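Local coordinates for globin domain-containing protein (Pseudomonas aeruginosa, PDB 1TU9), which binds heme and, as a member of the globin family, may carry oxygen, although its physiological role has not been established, at residues Leu60-Arg73 / Val120-Tyr132. Residues are numbered along the deposited sequence; the frame is centred on the assembly and turned at random.
With HEM (protoporphyrin IX containing Fe), chain B.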
ATOM      1  N   LEU A  60      -2.900  -4.096   6.342  0.50  7.90           N
ATOM      2  CA  LEU A  60      -3.336  -2.730   6.639  0.50  9.00           C
ATOM      3  C   LEU A  60      -4.861  -2.682   6.811  0.50  7.94           C
ATOM      4  O   LEU A  60      -5.371  -1.952   7.662  0.50  7.47           O
ATOM      5  CB  LEU A  60      -2.846  -1.737   5.560  0.50 10.24           C
ATOM      6  CG  LEU A  60      -1.988  -0.551   6.046  0.50 14.22           C
ATOM      7  CD1 LEU A  60      -0.827  -1.014   6.847  0.50 16.12           C
ATOM      8  CD2 LEU A  60      -1.475   0.306   4.907  0.50 16.29           C
ATOM      9  N   VAL A  61      -5.588  -3.464   6.017  1.00  7.31           N
ATOM     10  CA  VAL A  61      -7.043  -3.544   6.171  1.00  7.78           C
ATOM     11  C   VAL A  61      -7.408  -4.218   7.502  1.00  8.10           C
ATOM     12  O   VAL A  61      -8.279  -3.740   8.216  1.00  7.42           O
ATOM     13  CB  VAL A  61      -7.697  -4.251   4.988  1.00  7.52           C
ATOM     14  CG1 VAL A  61      -9.175  -4.470   5.270  1.00  9.04           C
ATOM     15  CG2 VAL A  61      -7.484  -3.432   3.709  1.00  7.95           C
ATOM     16  N   MET A  62      -6.722  -5.294   7.856  0.50  9.23           N
ATOM     17  CA  MET A  62      -7.012  -5.971   9.118  0.50 11.03           C
ATOM     18  C   MET A  62      -6.773  -5.047  10.306  0.50  9.57           C
ATOM     19  O   MET A  62      -7.583  -5.015  11.227  0.50  8.59           O
ATOM     20  CB  MET A  62      -6.197  -7.255   9.248  0.50 12.32           C
ATOM     21  CG  MET A  62      -6.658  -8.346   8.284  0.50 15.20           C
ATOM     22  SD  MET A  62      -5.993  -9.966   8.627  0.50 18.09           S
ATOM     23  CE  MET A  62      -4.407  -9.696   8.269  0.50 21.03           C
ATOM     24  N   TYR A  63      -5.694  -4.273  10.274  1.00  8.14           N
ATOM     25  CA  TYR A  63      -5.450  -3.264  11.303  1.00  7.89           C
ATOM     26  C   TYR A  63      -6.624  -2.283  11.373  1.00  7.05           C
ATOM     27  O   TYR A  63      -7.147  -2.020  12.463  1.00  7.32           O
ATOM     28  CB  TYR A  63      -4.127  -2.544  11.021  1.00  8.08           C
ATOM     29  CG  TYR A  63      -3.908  -1.340  11.889  1.00  8.19           C
ATOM     30  CD1 TYR A  63      -3.487  -1.475  13.200  1.00  8.49           C
ATOM     31  CD2 TYR A  63      -4.132  -0.069  11.406  1.00  8.81           C
ATOM     32  CE1 TYR A  63      -3.268  -0.348  13.993  1.00  9.51           C
ATOM     33  CE2 TYR A  63      -3.937   1.048  12.202  1.00  9.74           C
ATOM     34  CZ  TYR A  63      -3.513   0.899  13.492  1.00  9.42           C
ATOM     35  OH  TYR A  63      -3.311   2.007  14.295  1.00 11.38           O
ATOM     36  N   ALA A  64      -7.100  -1.810  10.229  1.00  7.15           N
ATOM     37  CA  ALA A  64      -8.193  -0.847  10.177  1.00  7.53           C
ATOM     38  C   ALA A  64      -9.524  -1.433  10.645  1.00  8.07           C
ATOM     39  O   ALA A  64     -10.438  -0.689  10.964  1.00  9.36           O
ATOM     40  CB  ALA A  64      -8.330  -0.300   8.765  1.00  7.77           C
ATOM     41  N   ARG A  65      -9.637  -2.758  10.674  1.00  7.60           N
ATOM     42  CA  ARG A  65     -10.815  -3.465  11.198  1.00  8.27           C
ATOM     43  C   ARG A  65     -10.718  -3.798  12.677  1.00  8.05           C
ATOM     44  O   ARG A  65     -11.648  -4.397  13.243  1.00  8.89           O
ATOM     45  CB  ARG A  65     -11.027  -4.763  10.422  1.00  8.83           C
ATOM     46  CG  ARG A  65     -11.361  -4.580   8.958  1.00 10.77           C
ATOM     47  CD  ARG A  65     -11.429  -5.905   8.214  1.00 11.55           C
ATOM     48  NE  ARG A  65     -12.700  -6.600   8.444  1.00 14.39           N
ATOM     49  CZ  ARG A  65     -12.943  -7.875   8.137  1.00 13.87           C
ATOM     50  NH1 ARG A  65     -11.995  -8.667   7.653  1.00 14.39           N
ATOM     51  NH2 ARG A  65     -14.154  -8.362   8.352  1.00 16.04           N
ATOM     52  N   GLY A  66      -9.602  -3.458  13.302  1.00  7.76           N
ATOM     53  CA  GLY A  66      -9.466  -3.593  14.744  1.00  8.56           C
ATOM     54  C   GLY A  66      -8.492  -4.654  15.203  1.00  8.84           C
ATOM     55  O   GLY A  66      -8.404  -4.940  16.387  1.00  8.84           O
ATOM     56  N   MET A  67      -7.725  -5.233  14.295  1.00  9.45           N
ATOM     57  CA  MET A  67      -6.668  -6.131  14.727  1.00 11.18           C
ATOM     58  C   MET A  67      -5.611  -5.346  15.461  1.00 11.75           C
ATOM     59  O   MET A  67      -5.432  -4.157  15.194  1.00 11.10           O
ATOM     60  CB  MET A  67      -6.070  -6.874  13.545  1.00 11.46           C
ATOM     61  CG  MET A  67      -7.052  -7.867  12.937  1.00 16.01           C
ATOM     62  SD  MET A  67      -7.767  -9.125  14.041  1.00 23.43           S
ATOM     63  CE  MET A  67      -6.453 -10.306  14.148  1.00 26.36           C
ATOM     64  N   SER A  68      -4.786  -6.155  16.151  0.50 13.99           N
ATOM     65  CA  SER A  68      -3.700  -5.730  17.058  0.50 14.31           C
ATOM     66  C   SER A  68      -2.660  -4.903  16.189  0.50 14.66           C
ATOM     67  O   SER A  68      -2.356  -5.390  15.081  0.50 14.32           O
ATOM     68  CB  SER A  68      -3.009  -7.004  17.716  0.50 15.32           C
ATOM     69  OG  SER A  68      -1.805  -6.614  18.483  0.50 17.55           O
ATOM     70  N   ASP A  69      -2.097  -3.754  16.654  1.00 13.74           N
ATOM     71  CA  ASP A  69      -1.073  -3.065  15.890  1.00 14.64           C
ATOM     72  C   ASP A  69       0.254  -3.829  15.729  1.00 14.97           C
ATOM     73  O   ASP A  69       1.181  -3.277  15.170  1.00 13.95           O
ATOM     74  CB  ASP A  69      -0.814  -1.683  16.512  1.00 14.67           C
ATOM     75  CG  ASP A  69      -0.079  -1.747  17.835  1.00 16.76           C
ATOM     76  OD1 ASP A  69       0.259  -2.849  18.320  1.00 15.87           O
ATOM     77  OD2 ASP A  69       0.217  -0.702  18.458  1.00 21.36           O
ATOM     78  N   SER A  70       0.329  -5.075  16.200  0.50 15.82           N
ATOM     79  CA  SER A  70       1.579  -5.837  16.213  0.50 16.75           C
ATOM     80  C   SER A  70       2.231  -5.959  14.836  0.50 16.48           C
ATOM     81  O   SER A  70       3.427  -5.713  14.699  0.50 16.43           O
ATOM     82  CB  SER A  70       1.347  -7.230  16.814  0.50 17.39           C
ATOM     83  OG  SER A  70       1.107  -7.137  18.210  0.50 18.49           O
ATOM     84  N   LYS A  71       1.453  -6.323  13.826  1.00 15.48           N
ATOM     85  CA  LYS A  71       1.987  -6.500  12.466  1.00 15.90           C
ATOM     86  C   LYS A  71       2.431  -5.173  11.855  1.00 14.07           C
ATOM     87  O   LYS A  71       3.461  -5.109  11.183  1.00 13.09           O
ATOM     88  CB  LYS A  71       0.980  -7.184  11.540  1.00 17.19           C
ATOM     89  CG  LYS A  71       0.817  -8.684  11.784  1.00 19.86           C
ATOM     90  CD  LYS A  71       0.056  -9.311  10.637  1.00 21.85           C
ATOM     91  CE  LYS A  71      -0.353 -10.747  10.900  1.00 23.58           C
ATOM     92  NZ  LYS A  71      -0.991 -11.336   9.684  1.00 26.09           N
ATOM     93  N   LEU A  72       1.676  -4.108  12.100  1.00 12.23           N
ATOM     94  CA  LEU A  72       2.049  -2.789  11.602  1.00 13.04           C
ATOM     95  C   LEU A  72       3.304  -2.259  12.280  1.00 12.00           C
ATOM     96  O   LEU A  72       4.132  -1.607  11.643  1.00 11.18           O
ATOM     97  CB  LEU A  72       0.880  -1.829  11.759  1.00 13.00           C
ATOM     98  CG  LEU A  72      -0.038  -1.844  10.538  1.00 15.19           C
ATOM     99  CD1 LEU A  72      -0.154  -3.021   9.566  1.00 17.89           C
ATOM    100  CD2 LEU A  72      -1.047  -0.724  10.417  1.00 15.93           C
ATOM    101  N   ARG A  73       3.468  -2.559  13.561  1.00 12.41           N
ATOM    102  CA  ARG A  73       4.690  -2.207  14.273  1.00 14.80           C
ATOM    103  C   ARG A  73       5.890  -2.900  13.635  1.00 13.60           C
ATOM    104  O   ARG A  73       6.949  -2.292  13.488  1.00 13.82           O
ATOM    105  CB  ARG A  73       4.587  -2.583  15.754  1.00 16.16           C
ATOM    106  CG  ARG A  73       3.733  -1.638  16.559  1.00 19.02           C
ATOM    107  CD  ARG A  73       3.664  -1.995  18.032  1.00 23.06           C
ATOM    108  NE  ARG A  73       2.985  -0.965  18.811  1.00 29.24           N
ATOM    109  CZ  ARG A  73       2.581  -1.101  20.074  1.00 35.04           C
ATOM    110  NH1 ARG A  73       2.758  -2.244  20.735  1.00 38.48           N
ATOM    111  NH2 ARG A  73       1.973  -0.087  20.677  1.00 35.42           N
ATOM    112  N   VAL A 120      -8.445   4.530   4.999  1.00  8.42           N
ATOM    113  CA  VAL A 120      -8.102   3.228   5.542  1.00  8.04           C
ATOM    114  C   VAL A 120      -6.597   2.958   5.432  1.00  8.02           C
ATOM    115  O   VAL A 120      -5.973   2.508   6.385  1.00  8.60           O
ATOM    116  CB  VAL A 120      -8.942   2.103   4.890  1.00  8.14           C
ATOM    117  CG1 VAL A 120      -8.418   0.720   5.253  1.00  8.94           C
ATOM    118  CG2 VAL A 120     -10.409   2.264   5.293  1.00  8.43           C
ATOM    119  N   MET A 121      -6.003   3.216   4.277  1.00  7.63           N
ATOM    120  CA  MET A 121      -4.554   3.032   4.153  1.00  7.43           C
ATOM    121  C   MET A 121      -3.786   4.036   5.003  1.00  7.91           C
ATOM    122  O   MET A 121      -2.757   3.683   5.577  1.00  8.10           O
ATOM    123  CB  MET A 121      -4.092   3.150   2.703  1.00  7.58           C
ATOM    124  CG  MET A 121      -4.674   2.106   1.769  1.00  8.03           C
ATOM    125  SD  MET A 121      -4.029   0.428   2.041  1.00  8.78           S
ATOM    126  CE  MET A 121      -5.338  -0.282   2.974  1.00  9.11           C
ATOM    127  N   GLY A 122      -4.277   5.265   5.096  1.00  7.80           N
ATOM    128  CA  GLY A 122      -3.578   6.305   5.837  1.00  8.34           C
ATOM    129  C   GLY A 122      -3.363   5.979   7.293  1.00  8.69           C
ATOM    130  O   GLY A 122      -2.349   6.366   7.871  1.00  8.99           O
ATOM    131  N   ARG A 123      -4.282   5.236   7.899  1.00  9.24           N
ATOM    132  CA  ARG A 123      -4.154   4.870   9.307  1.00 10.35           C
ATOM    133  C   ARG A 123      -2.933   4.040   9.560  1.00 10.07           C
ATOM    134  O   ARG A 123      -2.183   4.290  10.503  1.00  9.97           O
ATOM    135  CB  ARG A 123      -5.332   4.027   9.762  1.00 12.23           C
ATOM    136  CG  ARG A 123      -6.596   4.694   9.624  1.00 13.62           C
ATOM    137  CD  ARG A 123      -7.729   3.759   9.655  1.00 13.76           C
ATOM    138  NE  ARG A 123      -8.863   4.506   9.225  1.00 12.59           N
ATOM    139  CZ  ARG A 123     -10.067   4.375   9.739  1.00 13.06           C
ATOM    140  NH1 ARG A 123     -10.302   3.495  10.696  1.00 14.52           N
ATOM    141  NH2 ARG A 123     -11.031   5.128   9.287  1.00 14.29           N
ATOM    142  N   GLY A 124      -2.756   3.016   8.730  1.00  9.99           N
ATOM    143  CA  GLY A 124      -1.642   2.109   8.882  1.00 10.19           C
ATOM    144  C   GLY A 124      -0.345   2.757   8.459  1.00  9.54           C
ATOM    145  O   GLY A 124       0.687   2.560   9.097  1.00 10.36           O
ATOM    146  N   ILE A 125      -0.390   3.545   7.396  1.00  9.10           N
ATOM    147  CA  ILE A 125       0.783   4.292   6.933  1.00  9.89           C
ATOM    148  C   ILE A 125       1.297   5.186   8.047  1.00  9.45           C
ATOM    149  O   ILE A 125       2.502   5.314   8.237  1.00 10.23           O
ATOM    150  CB  ILE A 125       0.452   5.121   5.666  1.00  9.62           C
ATOM    151  CG1 ILE A 125       0.337   4.205   4.434  1.00 10.15           C
ATOM    152  CG2 ILE A 125       1.499   6.193   5.406  1.00 10.40           C
ATOM    153  CD1 ILE A 125      -0.267   4.869   3.219  1.00 11.14           C
ATOM    154  N   ALA A 126       0.399   5.814   8.798  1.00  9.78           N
ATOM    155  CA  ALA A 126       0.807   6.660   9.922  1.00 10.13           C
ATOM    156  C   ALA A 126       1.622   5.872  10.939  1.00  9.66           C
ATOM    157  O   ALA A 126       2.650   6.361  11.432  1.00 10.37           O
ATOM    158  CB  ALA A 126      -0.406   7.276  10.595  1.00 10.32           C
ATOM    159  N   VAL A 127       1.195   4.658  11.245  1.00 10.32           N
ATOM    160  CA  VAL A 127       1.919   3.814  12.192  1.00 11.08           C
ATOM    161  C   VAL A 127       3.320   3.507  11.641  1.00 10.91           C
ATOM    162  O   VAL A 127       4.333   3.671  12.334  1.00 10.72           O
ATOM    163  CB  VAL A 127       1.164   2.512  12.496  1.00 11.77           C
ATOM    164  CG1 VAL A 127       1.978   1.600  13.394  1.00 12.83           C
ATOM    165  CG2 VAL A 127      -0.207   2.811  13.140  1.00 12.93           C
ATOM    166  N   ILE A 128       3.386   3.097  10.380  1.00 10.67           N
ATOM    167  CA  ILE A 128       4.662   2.725   9.782  1.00 11.04           C
ATOM    168  C   ILE A 128       5.624   3.906   9.808  1.00 10.95           C
ATOM    169  O   ILE A 128       6.775   3.762  10.251  1.00 10.56           O
ATOM    170  CB  ILE A 128       4.453   2.201   8.352  1.00 10.77           C
ATOM    171  CG1 ILE A 128       3.675   0.893   8.399  1.00 11.73           C
ATOM    172  CG2 ILE A 128       5.809   1.990   7.652  1.00 11.32           C
ATOM    173  CD1 ILE A 128       3.137   0.451   7.063  1.00 12.44           C
ATOM    174  N   LYS A 129       5.168   5.072   9.361  1.00 11.52           N
ATOM    175  CA  LYS A 129       5.984   6.292   9.325  1.00 12.25           C
ATOM    176  C   LYS A 129       6.517   6.657  10.693  1.00 11.71           C
ATOM    177  O   LYS A 129       7.639   7.181  10.810  1.00 12.05           O
ATOM    178  CB  LYS A 129       5.179   7.494   8.820  1.00 13.11           C
ATOM    179  CG  LYS A 129       4.907   7.521   7.344  1.00 14.61           C
ATOM    180  CD  LYS A 129       4.119   8.786   7.033  1.00 14.63           C
ATOM    181  CE  LYS A 129       3.826   8.958   5.571  1.00 15.88           C
ATOM    182  NZ  LYS A 129       2.972  10.155   5.344  1.00 17.40           N
ATOM    183  N   SER A 130       5.716   6.402  11.724  1.00 11.48           N
ATOM    184  CA  SER A 130       6.057   6.830  13.075  1.00 11.41           C
ATOM    185  C   SER A 130       7.298   6.126  13.587  1.00 11.18           C
ATOM    186  O   SER A 130       7.973   6.632  14.494  1.00 12.04           O
ATOM    187  CB  SER A 130       4.881   6.633  14.034  1.00 10.91           C
ATOM    188  OG  SER A 130       4.669   5.297  14.387  1.00 11.68           O
ATOM    189  N   TYR A 131       7.605   4.969  13.005  1.00 10.55           N
ATOM    190  CA  TYR A 131       8.776   4.190  13.398  1.00 10.71           C
ATOM    191  C   TYR A 131      10.031   4.512  12.587  1.00  9.29           C
ATOM    192  O   TYR A 131      11.100   3.983  12.885  1.00  9.43           O
ATOM    193  CB  TYR A 131       8.456   2.689  13.313  1.00 12.39           C
ATOM    194  CG  TYR A 131       7.573   2.259  14.459  1.00 14.63           C
ATOM    195  CD1 TYR A 131       6.219   2.044  14.284  1.00 16.04           C
ATOM    196  CD2 TYR A 131       8.090   2.143  15.753  1.00 16.60           C
ATOM    197  CE1 TYR A 131       5.401   1.670  15.348  1.00 16.40           C
ATOM    198  CE2 TYR A 131       7.280   1.783  16.822  1.00 17.09           C
ATOM    199  CZ  TYR A 131       5.940   1.544  16.612  1.00 16.69           C
ATOM    200  OH  TYR A 131       5.118   1.192  17.666  1.00 19.30           O
ATOM    201  N   TYR A 132       9.950   5.405  11.618  1.00  8.71           N
ATOM    202  CA  TYR A 132      11.083   5.604  10.721  1.00  9.06           C
ATOM    203  C   TYR A 132      12.404   5.918  11.455  1.00  9.19           C
ATOM    204  O   TYR A 132      13.443   5.309  11.194  1.00  8.16           O
ATOM    205  CB  TYR A 132      10.790   6.698   9.694  1.00  9.43           C
ATOM    206  CG  TYR A 132      12.003   6.984   8.854  1.00  9.01           C
ATOM    207  CD1 TYR A 132      12.424   6.078   7.879  1.00  9.05           C
ATOM    208  CD2 TYR A 132      12.774   8.109   9.063  1.00  9.95           C
ATOM    209  CE1 TYR A 132      13.552   6.314   7.114  1.00  9.84           C
ATOM    210  CE2 TYR A 132      13.920   8.345   8.327  1.00 10.10           C
ATOM    211  CZ  TYR A 132      14.311   7.443   7.354  1.00 10.37           C
ATOM    212  OH  TYR A 132      15.452   7.663   6.626  1.00 11.21           O
TER
HETATM  213  CHA HEM B 301       9.474  -4.987   1.470  1.00 12.52           C
HETATM  214  CHB HEM B 301       4.767  -3.830   2.426  1.00 14.50           C
HETATM  215  CHC HEM B 301       5.806   0.732   1.630  1.00 10.61           C
HETATM  216  CHD HEM B 301      10.113  -0.458  -0.186  1.00  8.76           C
HETATM  217  C1A HEM B 301       8.136  -5.035   1.875  1.00 14.22           C
HETATM  218  C2A HEM B 301       7.437  -6.202   2.398  1.00 17.42           C
HETATM  219  C3A HEM B 301       6.162  -5.898   2.645  1.00 16.33           C
HETATM  220  C4A HEM B 301       5.956  -4.512   2.303  1.00 13.87           C
HETATM  221  CMA HEM B 301       5.091  -6.859   3.211  1.00 16.01           C
HETATM  222  CAA HEM B 301       8.088  -7.569   2.636  1.00 20.81           C
HETATM  223  CBA HEM B 301       8.221  -7.799   4.148  1.00 23.66           C
HETATM  224  CGA HEM B 301       8.757  -6.595   4.897  1.00 23.55           C
HETATM  225  O1A HEM B 301       9.943  -6.240   4.702  1.00 26.53           O
HETATM  226  O2A HEM B 301       8.013  -5.981   5.712  1.00 25.21           O
HETATM  227  C1B HEM B 301       4.611  -2.480   2.329  1.00 13.41           C
HETATM  228  C2B HEM B 301       3.421  -1.680   2.581  1.00 13.62           C
HETATM  229  C3B HEM B 301       3.715  -0.402   2.366  1.00 12.54           C
HETATM  230  C4B HEM B 301       5.119  -0.385   1.954  1.00 11.34           C
HETATM  231  CMB HEM B 301       2.044  -2.245   3.004  1.00 13.95           C
HETATM  232  CAB HEM B 301       2.771   0.828   2.477  1.00 11.81           C
HETATM  233  CBB HEM B 301       1.884   0.969   3.466  1.00 13.99           C
HETATM  234  C1C HEM B 301       7.026   0.770   1.001  1.00  8.69           C
HETATM  235  C2C HEM B 301       7.545   1.947   0.383  1.00  9.06           C
HETATM  236  C3C HEM B 301       8.720   1.636  -0.151  1.00  7.95           C
HETATM  237  C4C HEM B 301       8.984   0.248   0.139  1.00  8.57           C
HETATM  238  CMC HEM B 301       6.818   3.294   0.372  1.00  9.94           C
HETATM  239  CAC HEM B 301       9.618   2.628  -0.899  1.00  9.59           C
HETATM  240  CBC HEM B 301      10.404   2.260  -1.899  1.00 10.49           C
HETATM  241  C1D HEM B 301      10.370  -1.763   0.106  1.00  8.94           C
HETATM  242  C2D HEM B 301      11.582  -2.426  -0.255  1.00  9.45           C
HETATM  243  C3D HEM B 301      11.422  -3.842   0.237  1.00 10.69           C
HETATM  244  C4D HEM B 301      10.106  -3.911   0.850  1.00 11.61           C
HETATM  245  CMD HEM B 301      12.780  -1.820  -0.991  1.00  9.52           C
HETATM  246  CAD HEM B 301      12.477  -4.936   0.029  1.00 10.84           C
HETATM  247  CBD HEM B 301      12.422  -5.403  -1.436  1.00 11.02           C
HETATM  248  CGD HEM B 301      13.517  -6.411  -1.734  1.00 10.51           C
HETATM  249  O1D HEM B 301      14.709  -6.009  -1.759  1.00 10.52           O
HETATM  250  O2D HEM B 301      13.216  -7.619  -1.937  1.00 10.01           O
HETATM  251  NA  HEM B 301       7.183  -4.040   1.839  1.00 14.03           N
HETATM  252  NB  HEM B 301       5.644  -1.655   1.957  1.00 11.36           N
HETATM  253  NC  HEM B 301       7.915  -0.269   0.842  1.00  9.27           N
HETATM  254  ND  HEM B 301       9.533  -2.651   0.751  1.00  9.74           N
HETATM  255 FE   HEM B 301       7.650  -2.239   1.404  1.00 11.32          FE
HETATM  256  O   HOH W   1      -4.420   0.675   7.780  1.00 10.33           O
HETATM  257  O   HOH W   2      -3.271   4.406  13.128  1.00 15.80           O
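Tyr63 has CG anti to its own backbone N (chi1 170°), which lays the ring against helix 120-130, where its CZ and OH meet Val127 CG2, OH at 3.4 Å. In Met121 the bends at chi2 and chi3 fold the chain back, although its CB points away from the helix of Leu60; SD then lies against Leu60 CD2, and CE touches both Leu60 CB and Val61 CG2. Leu60, described here in one of its two conformers, is a knob in the hole formed by Met121, Gly124, Ile125 and Ile128. Gly124 presents only backbone, against which Leu60 CD1 packs, 3.8 Å from Gly124 CA. Leu72 CD2 also reaches Gly124 and the rim of one face of the Tyr63 ring, but the Leu72 branch is nearly flat at CG and its methyl positions are doubtful. In globin terms the end of the E helix (60-64) crosses 120-130 of the H helix at 99°, axes 8.7 Å apart, and the F helix, beginning at 70, adds Leu72. On the inner side Leu60 CD2, in the same conformer, Ile125 CG1 and Ile128 CD1 converge on the heme vinyl carbon CBB, CD2 at 3.7 Å, while the Ile128 side chain also lies near His79, the axial ligand of the iron. Two waters bridge the segments. The first donates to two carbonyl oxygens, Leu60 O and Val120 O, which could not pair directly; the other joins Tyr63 OH to Arg123 O, meeting the phenol ring at its edge and in its plane, 2.7 Å from OH. At the C-terminal end of helix 60-64, Ala64 CB packs on Val120 CG1 at 3.7 Å, and the guanidinium of Arg123 pairs with Asp119. Toward the C-terminus, the phenol end of Tyr131 lies across the extended Arg73 chain, OH 3.3 Å from Arg73 CG.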